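Local structure of protein Rv1364c/MT1410 (Mycobacterium tuberculosis, 3KE6) at residues Gly116-Asp128 with Phe134-Leu146. The protein probably acts in sigma-factor regulation, joining a manganese-binding PP2C-type phosphatase domain of the RsbU kind to an RsbW-like anti-sigma factor kinase domain. Numbering follows the deposited sequence.
Sequences GSKSATMCVGSLD and FQYCTAGHPPPLL
His-141, just past the end of strand 134-139, turns its imidazole back across strand 121-128. CG stands anti to the backbone N of His-141 (chi1 -162°), which brings ND1 to Thr-121 OG1, 2.9 Å away in a hydrogen bond, the hydroxyl lying at the ring edge and the two side chains crossing at about a right angle. NE2 bonds the carbonyl O of Tyr-186, and bonds at both ring nitrogens hold the ring's rotation. One face lies over Cys-123 N and the other against Pro-142 CD; Cys-123 CB packs 3.3 Å from His-141 CD2. Beside it, Cys-123 SG meets Pro-144 CG at 3.7 Å. Farther along the sheet face that carries Cys-123, the Phe-134 ring lies with one face over Ser-126 N, brings its CZ 3.6 Å from Gly-125 CA, and takes Leu-127 CB at its edge, in plane. Six backbone hydrogen bonds, paired at Met-122/Ala-139, Val-124/Cys-137 and Ser-126/Gln-135, make this an antiparallel hairpin of the PP2C-type β-sandwich. The side chain of Thr-121 is about 7 Å from a bound manganese ion. Strand 64-71 flanks strand 121-128; Met-122 packs against helix 77-95, Val-124 and Cys-137 against helix 100-110, while Cys-123, Phe-134 and Pro-144 meet strand 182-186 of the facing sheet.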
ATOM      1  N   GLY A 116      25.944  -7.005 -11.153  1.00 51.09           N
ATOM      2  CA  GLY A 116      24.700  -7.171 -11.908  1.00 51.25           C
ATOM      3  C   GLY A 116      23.679  -6.065 -11.692  1.00 51.33           C
ATOM      4  O   GLY A 116      22.634  -6.037 -12.345  1.00 51.41           O
ATOM      5  N   SER A 117      23.974  -5.144 -10.780  1.00 51.64           N
ATOM      6  CA  SER A 117      23.038  -4.066 -10.449  1.00 51.85           C
ATOM      7  C   SER A 117      23.123  -2.877 -11.396  1.00 52.03           C
ATOM      8  O   SER A 117      22.244  -2.022 -11.369  1.00 52.34           O
ATOM      9  CB  SER A 117      23.257  -3.581  -9.009  1.00 52.00           C
ATOM     10  OG  SER A 117      24.591  -3.158  -8.796  1.00 50.80           O
ATOM     11  N   LYS A 118      24.182  -2.809 -12.203  1.00 52.17           N
ATOM     12  CA  LYS A 118      24.351  -1.715 -13.142  1.00 52.38           C
ATOM     13  C   LYS A 118      23.260  -1.799 -14.197  1.00 52.63           C
ATOM     14  O   LYS A 118      22.990  -2.875 -14.746  1.00 52.44           O
ATOM     15  CB  LYS A 118      25.729  -1.749 -13.821  1.00 52.61           C
ATOM     16  CG  LYS A 118      26.042  -0.494 -14.668  1.00 52.18           C
ATOM     17  CD  LYS A 118      27.551  -0.255 -14.806  1.00 52.82           C
ATOM     18  CE  LYS A 118      27.909   1.135 -15.393  1.00 53.99           C
ATOM     19  NZ  LYS A 118      28.048   2.248 -14.366  1.00 49.99           N
ATOM     20  N   SER A 119      22.635  -0.651 -14.453  1.00 52.62           N
ATOM     21  CA  SER A 119      21.569  -0.514 -15.435  1.00 52.69           C
ATOM     22  C   SER A 119      20.223  -1.066 -14.945  1.00 53.05           C
ATOM     23  O   SER A 119      19.235  -1.052 -15.690  1.00 53.05           O
ATOM     24  CB  SER A 119      21.972  -1.125 -16.773  1.00 52.62           C
ATOM     25  OG  SER A 119      23.215  -0.579 -17.199  1.00 53.70           O
ATOM     26  N   ALA A 120      20.163  -1.525 -13.695  1.00 52.97           N
ATOM     27  CA  ALA A 120      18.873  -1.639 -13.036  1.00 53.33           C
ATOM     28  C   ALA A 120      18.177  -0.296 -13.206  1.00 53.52           C
ATOM     29  O   ALA A 120      18.835   0.751 -13.118  1.00 53.85           O
ATOM     30  CB  ALA A 120      19.041  -1.950 -11.565  1.00 53.14           C
ATOM     31  N   THR A 121      16.872  -0.324 -13.472  1.00 53.66           N
ATOM     32  CA  THR A 121      16.064   0.899 -13.572  1.00 53.99           C
ATOM     33  C   THR A 121      14.953   0.956 -12.503  1.00 54.22           C
ATOM     34  O   THR A 121      14.439  -0.074 -12.038  1.00 53.53           O
ATOM     35  CB  THR A 121      15.419   1.021 -14.938  1.00 53.94           C
ATOM     36  OG1 THR A 121      14.242   0.209 -14.966  1.00 56.33           O
ATOM     37  CG2 THR A 121      16.381   0.575 -16.016  1.00 53.00           C
ATOM     38  N   MET A 122      14.593   2.175 -12.117  1.00 54.55           N
ATOM     39  CA  MET A 122      13.637   2.388 -11.042  1.00 54.73           C
ATOM     40  C   MET A 122      12.773   3.583 -11.303  1.00 54.27           C
ATOM     41  O   MET A 122      13.181   4.547 -11.923  1.00 54.20           O
ATOM     42  CB  MET A 122      14.350   2.638  -9.716  1.00 54.59           C
ATOM     43  CG  MET A 122      15.035   1.431  -9.140  1.00 56.04           C
ATOM     44  SD  MET A 122      16.307   1.954  -7.993  1.00 56.37           S
ATOM     45  CE  MET A 122      15.414   1.884  -6.444  1.00 58.42           C
ATOM     46  N   CYS A 123      11.570   3.513 -10.775  1.00 54.56           N
ATOM     47  CA  CYS A 123      10.702   4.652 -10.725  1.00 53.98           C
ATOM     48  C   CYS A 123      10.170   4.799  -9.282  1.00 53.38           C
ATOM     49  O   CYS A 123       9.490   3.919  -8.770  1.00 52.63           O
ATOM     50  CB  CYS A 123       9.599   4.448 -11.745  1.00 54.05           C
ATOM     51  SG  CYS A 123       8.432   5.743 -11.803  1.00 56.23           S
ATOM     52  N   VAL A 124      10.537   5.902  -8.638  1.00 52.95           N
ATOM     53  CA  VAL A 124      10.171   6.175  -7.261  1.00 52.71           C
ATOM     54  C   VAL A 124       9.347   7.450  -7.169  1.00 52.61           C
ATOM     55  O   VAL A 124       9.681   8.444  -7.796  1.00 52.09           O
ATOM     56  CB  VAL A 124      11.415   6.379  -6.397  1.00 52.64           C
ATOM     57  CG1 VAL A 124      11.015   6.594  -4.927  1.00 51.58           C
ATOM     58  CG2 VAL A 124      12.370   5.198  -6.551  1.00 52.05           C
ATOM     59  N   GLY A 125       8.288   7.423  -6.363  1.00 52.84           N
ATOM     60  CA  GLY A 125       7.461   8.602  -6.128  1.00 53.10           C
ATOM     61  C   GLY A 125       7.019   8.777  -4.682  1.00 53.52           C
ATOM     62  O   GLY A 125       6.866   7.806  -3.931  1.00 53.43           O
ATOM     63  N   SER A 126       6.811  10.033  -4.291  1.00 53.91           N
ATOM     64  CA  SER A 126       6.405  10.364  -2.939  1.00 53.72           C
ATOM     65  C   SER A 126       5.183  11.269  -2.963  1.00 54.03           C
ATOM     66  O   SER A 126       5.226  12.359  -3.514  1.00 54.14           O
ATOM     67  CB  SER A 126       7.542  11.046  -2.194  1.00 53.81           C
ATOM     68  OG  SER A 126       7.337  10.955  -0.794  1.00 53.30           O
ATOM     69  N   LEU A 127       4.100  10.804  -2.345  1.00 54.24           N
ATOM     70  CA  LEU A 127       2.866  11.558  -2.263  1.00 53.81           C
ATOM     71  C   LEU A 127       2.813  12.310  -0.952  1.00 53.64           C
ATOM     72  O   LEU A 127       2.939  11.698   0.096  1.00 53.72           O
ATOM     73  CB  LEU A 127       1.681  10.595  -2.317  1.00 54.27           C
ATOM     74  CG  LEU A 127       0.268  11.191  -2.187  1.00 54.92           C
ATOM     75  CD1 LEU A 127      -0.057  12.218  -3.327  1.00 50.13           C
ATOM     76  CD2 LEU A 127      -0.753  10.073  -2.139  1.00 52.95           C
ATOM     77  N   ASP A 128       2.615  13.625  -1.009  1.00 53.58           N
ATOM     78  CA  ASP A 128       2.283  14.404   0.187  1.00 53.41           C
ATOM     79  C   ASP A 128       0.762  14.360   0.420  1.00 53.05           C
ATOM     80  O   ASP A 128      -0.009  14.872  -0.392  1.00 52.60           O
ATOM     81  CB  ASP A 128       2.751  15.857   0.046  1.00 53.21           C
ATOM     82  CG  ASP A 128       2.421  16.700   1.273  1.00 54.04           C
ATOM     83  OD1 ASP A 128       3.213  16.693   2.237  1.00 57.25           O
ATOM     84  OD2 ASP A 128       1.372  17.382   1.280  1.00 59.23           O
ATOM     85  N   PHE A 134       3.020  15.144  -5.724  1.00 56.36           N
ATOM     86  CA  PHE A 134       3.621  13.845  -5.973  1.00 56.29           C
ATOM     87  C   PHE A 134       4.975  13.980  -6.691  1.00 56.46           C
ATOM     88  O   PHE A 134       5.045  14.099  -7.916  1.00 56.62           O
ATOM     89  CB  PHE A 134       2.681  12.988  -6.802  1.00 56.53           C
ATOM     90  CG  PHE A 134       3.146  11.585  -6.948  1.00 56.54           C
ATOM     91  CD1 PHE A 134       2.968  10.683  -5.914  1.00 59.56           C
ATOM     92  CD2 PHE A 134       3.790  11.170  -8.097  1.00 56.12           C
ATOM     93  CE1 PHE A 134       3.415   9.379  -6.034  1.00 59.88           C
ATOM     94  CE2 PHE A 134       4.238   9.876  -8.223  1.00 56.40           C
ATOM     95  CZ  PHE A 134       4.050   8.979  -7.201  1.00 58.09           C
ATOM     96  N   GLN A 135       6.045  13.949  -5.905  1.00 56.23           N
ATOM     97  CA  GLN A 135       7.398  14.112  -6.401  1.00 55.93           C
ATOM     98  C   GLN A 135       7.936  12.770  -6.861  1.00 55.40           C
ATOM     99  O   GLN A 135       7.950  11.823  -6.098  1.00 55.55           O
ATOM    100  CB  GLN A 135       8.274  14.678  -5.284  1.00 55.95           C
ATOM    101  CG  GLN A 135       9.764  14.689  -5.564  1.00 56.51           C
ATOM    102  CD  GLN A 135      10.512  15.624  -4.639  1.00 57.75           C
ATOM    103  OE1 GLN A 135       9.954  16.621  -4.161  1.00 61.90           O
ATOM    104  NE2 GLN A 135      11.791  15.324  -4.396  1.00 63.84           N
ATOM    105  N   TYR A 136       8.402  12.695  -8.101  1.00 55.10           N
ATOM    106  CA  TYR A 136       8.789  11.423  -8.682  1.00 54.64           C
ATOM    107  C   TYR A 136      10.060  11.504  -9.523  1.00 54.28           C
ATOM    108  O   TYR A 136      10.418  12.567 -10.035  1.00 54.39           O
ATOM    109  CB  TYR A 136       7.640  10.886  -9.529  1.00 54.33           C
ATOM    110  CG  TYR A 136       7.433  11.640 -10.814  1.00 54.67           C
ATOM    111  CD1 TYR A 136       6.705  12.821 -10.845  1.00 53.71           C
ATOM    112  CD2 TYR A 136       7.966  11.169 -12.004  1.00 54.45           C
ATOM    113  CE1 TYR A 136       6.509  13.496 -12.021  1.00 53.29           C
ATOM    114  CE2 TYR A 136       7.774  11.837 -13.183  1.00 54.11           C
ATOM    115  CZ  TYR A 136       7.050  13.002 -13.200  1.00 54.60           C
ATOM    116  OH  TYR A 136       6.879  13.678 -14.410  1.00 53.56           O
ATOM    117  N   CYS A 137      10.726  10.358  -9.635  1.00 54.17           N
ATOM    118  CA  CYS A 137      11.939  10.185 -10.412  1.00 53.82           C
ATOM    119  C   CYS A 137      11.807   8.923 -11.266  1.00 53.61           C
ATOM    120  O   CYS A 137      11.354   7.879 -10.780  1.00 53.90           O
ATOM    121  CB  CYS A 137      13.164  10.074  -9.503  1.00 53.57           C
ATOM    122  SG  CYS A 137      14.749  10.049 -10.416  1.00 55.70           S
ATOM    123  N   THR A 138      12.177   9.053 -12.538  1.00 53.12           N
ATOM    124  CA  THR A 138      12.153   7.989 -13.523  1.00 52.84           C
ATOM    125  C   THR A 138      13.603   7.659 -13.872  1.00 52.66           C
ATOM    126  O   THR A 138      14.151   8.194 -14.826  1.00 51.82           O
ATOM    127  CB  THR A 138      11.429   8.445 -14.816  1.00 52.91           C
ATOM    128  OG1 THR A 138      12.057   9.626 -15.334  1.00 51.84           O
ATOM    129  CG2 THR A 138       9.970   8.753 -14.548  1.00 52.30           C
ATOM    130  N   ALA A 139      14.224   6.800 -13.070  1.00 52.78           N
ATOM    131  CA  ALA A 139      15.620   6.423 -13.274  1.00 52.76           C
ATOM    132  C   ALA A 139      15.734   5.408 -14.413  1.00 52.95           C
ATOM    133  O   ALA A 139      15.670   4.198 -14.184  1.00 52.92           O
ATOM    134  CB  ALA A 139      16.210   5.860 -11.987  1.00 52.53           C
ATOM    135  N   GLY A 140      15.891   5.918 -15.637  1.00 53.15           N
ATOM    136  CA  GLY A 140      15.935   5.092 -16.850  1.00 53.14           C
ATOM    137  C   GLY A 140      14.738   4.171 -16.943  1.00 53.16           C
ATOM    138  O   GLY A 140      14.827   3.054 -17.449  1.00 53.00           O
ATOM    139  N   HIS A 141      13.609   4.649 -16.434  1.00 53.54           N
ATOM    140  CA  HIS A 141      12.419   3.824 -16.281  1.00 53.26           C
ATOM    141  C   HIS A 141      11.257   4.459 -17.026  1.00 53.05           C
ATOM    142  O   HIS A 141      11.111   5.683 -17.024  1.00 52.95           O
ATOM    143  CB  HIS A 141      12.078   3.677 -14.810  1.00 53.06           C
ATOM    144  CG  HIS A 141      11.162   2.533 -14.524  1.00 54.01           C
ATOM    145  ND1 HIS A 141      11.623   1.253 -14.297  1.00 54.98           N
ATOM    146  CD2 HIS A 141       9.810   2.470 -14.440  1.00 52.75           C
ATOM    147  CE1 HIS A 141      10.593   0.453 -14.077  1.00 56.88           C
ATOM    148  NE2 HIS A 141       9.483   1.165 -14.164  1.00 54.93           N
ATOM    149  N   PRO A 142      10.435   3.636 -17.682  1.00 52.84           N
ATOM    150  CA  PRO A 142       9.318   4.198 -18.414  1.00 52.92           C
ATOM    151  C   PRO A 142       8.374   4.942 -17.464  1.00 52.81           C
ATOM    152  O   PRO A 142       8.127   4.482 -16.373  1.00 52.14           O
ATOM    153  CB  PRO A 142       8.654   2.967 -19.035  1.00 52.97           C
ATOM    154  CG  PRO A 142       9.083   1.850 -18.205  1.00 52.98           C
ATOM    155  CD  PRO A 142      10.470   2.173 -17.800  1.00 52.95           C
ATOM    156  N   PRO A 143       7.876   6.110 -17.886  1.00 53.05           N
ATOM    157  CA  PRO A 143       7.218   7.025 -16.952  1.00 52.73           C
ATOM    158  C   PRO A 143       5.826   6.554 -16.584  1.00 52.47           C
ATOM    159  O   PRO A 143       5.189   5.893 -17.391  1.00 52.40           O
ATOM    160  CB  PRO A 143       7.140   8.335 -17.757  1.00 52.77           C
ATOM    161  CG  PRO A 143       7.030   7.877 -19.160  1.00 52.55           C
ATOM    162  CD  PRO A 143       7.878   6.637 -19.263  1.00 52.24           C
ATOM    163  N   PRO A 144       5.357   6.888 -15.367  1.00 52.70           N
ATOM    164  CA  PRO A 144       4.014   6.600 -14.872  1.00 52.57           C
ATOM    165  C   PRO A 144       2.879   7.093 -15.745  1.00 52.72           C
ATOM    166  O   PRO A 144       2.996   8.130 -16.389  1.00 52.11           O
ATOM    167  CB  PRO A 144       3.976   7.361 -13.555  1.00 52.64           C
ATOM    168  CG  PRO A 144       5.379   7.363 -13.097  1.00 52.43           C
ATOM    169  CD  PRO A 144       6.180   7.532 -14.327  1.00 52.87           C
ATOM    170  N   LEU A 145       1.783   6.334 -15.749  1.00 53.32           N
ATOM    171  CA  LEU A 145       0.523   6.762 -16.357  1.00 52.84           C
ATOM    172  C   LEU A 145      -0.241   7.488 -15.275  1.00 52.75           C
ATOM    173  O   LEU A 145      -0.244   7.046 -14.125  1.00 53.29           O
ATOM    174  CB  LEU A 145      -0.288   5.546 -16.830  1.00 52.82           C
ATOM    175  CG  LEU A 145      -1.390   5.771 -17.889  1.00 54.27           C
ATOM    176  CD1 LEU A 145      -2.038   4.445 -18.329  1.00 52.97           C
ATOM    177  CD2 LEU A 145      -2.453   6.737 -17.387  1.00 56.75           C
ATOM    178  N   LEU A 146      -0.868   8.605 -15.620  1.00 52.66           N
ATOM    179  CA  LEU A 146      -1.801   9.287 -14.710  1.00 52.71           C
ATOM    180  C   LEU A 146      -3.205   9.152 -15.275  1.00 52.36           C
ATOM    181  O   LEU A 146      -3.462   9.562 -16.387  1.00 51.90           O
ATOM    182  CB  LEU A 146      -1.434  10.772 -14.567  1.00 52.76           C
ATOM    183  CG  LEU A 146      -2.456  11.750 -13.966  1.00 52.38           C
ATOM    184  CD1 LEU A 146      -2.297  11.859 -12.475  1.00 54.28           C
ATOM    185  CD2 LEU A 146      -2.307  13.120 -14.579  1.00 53.23           C
TER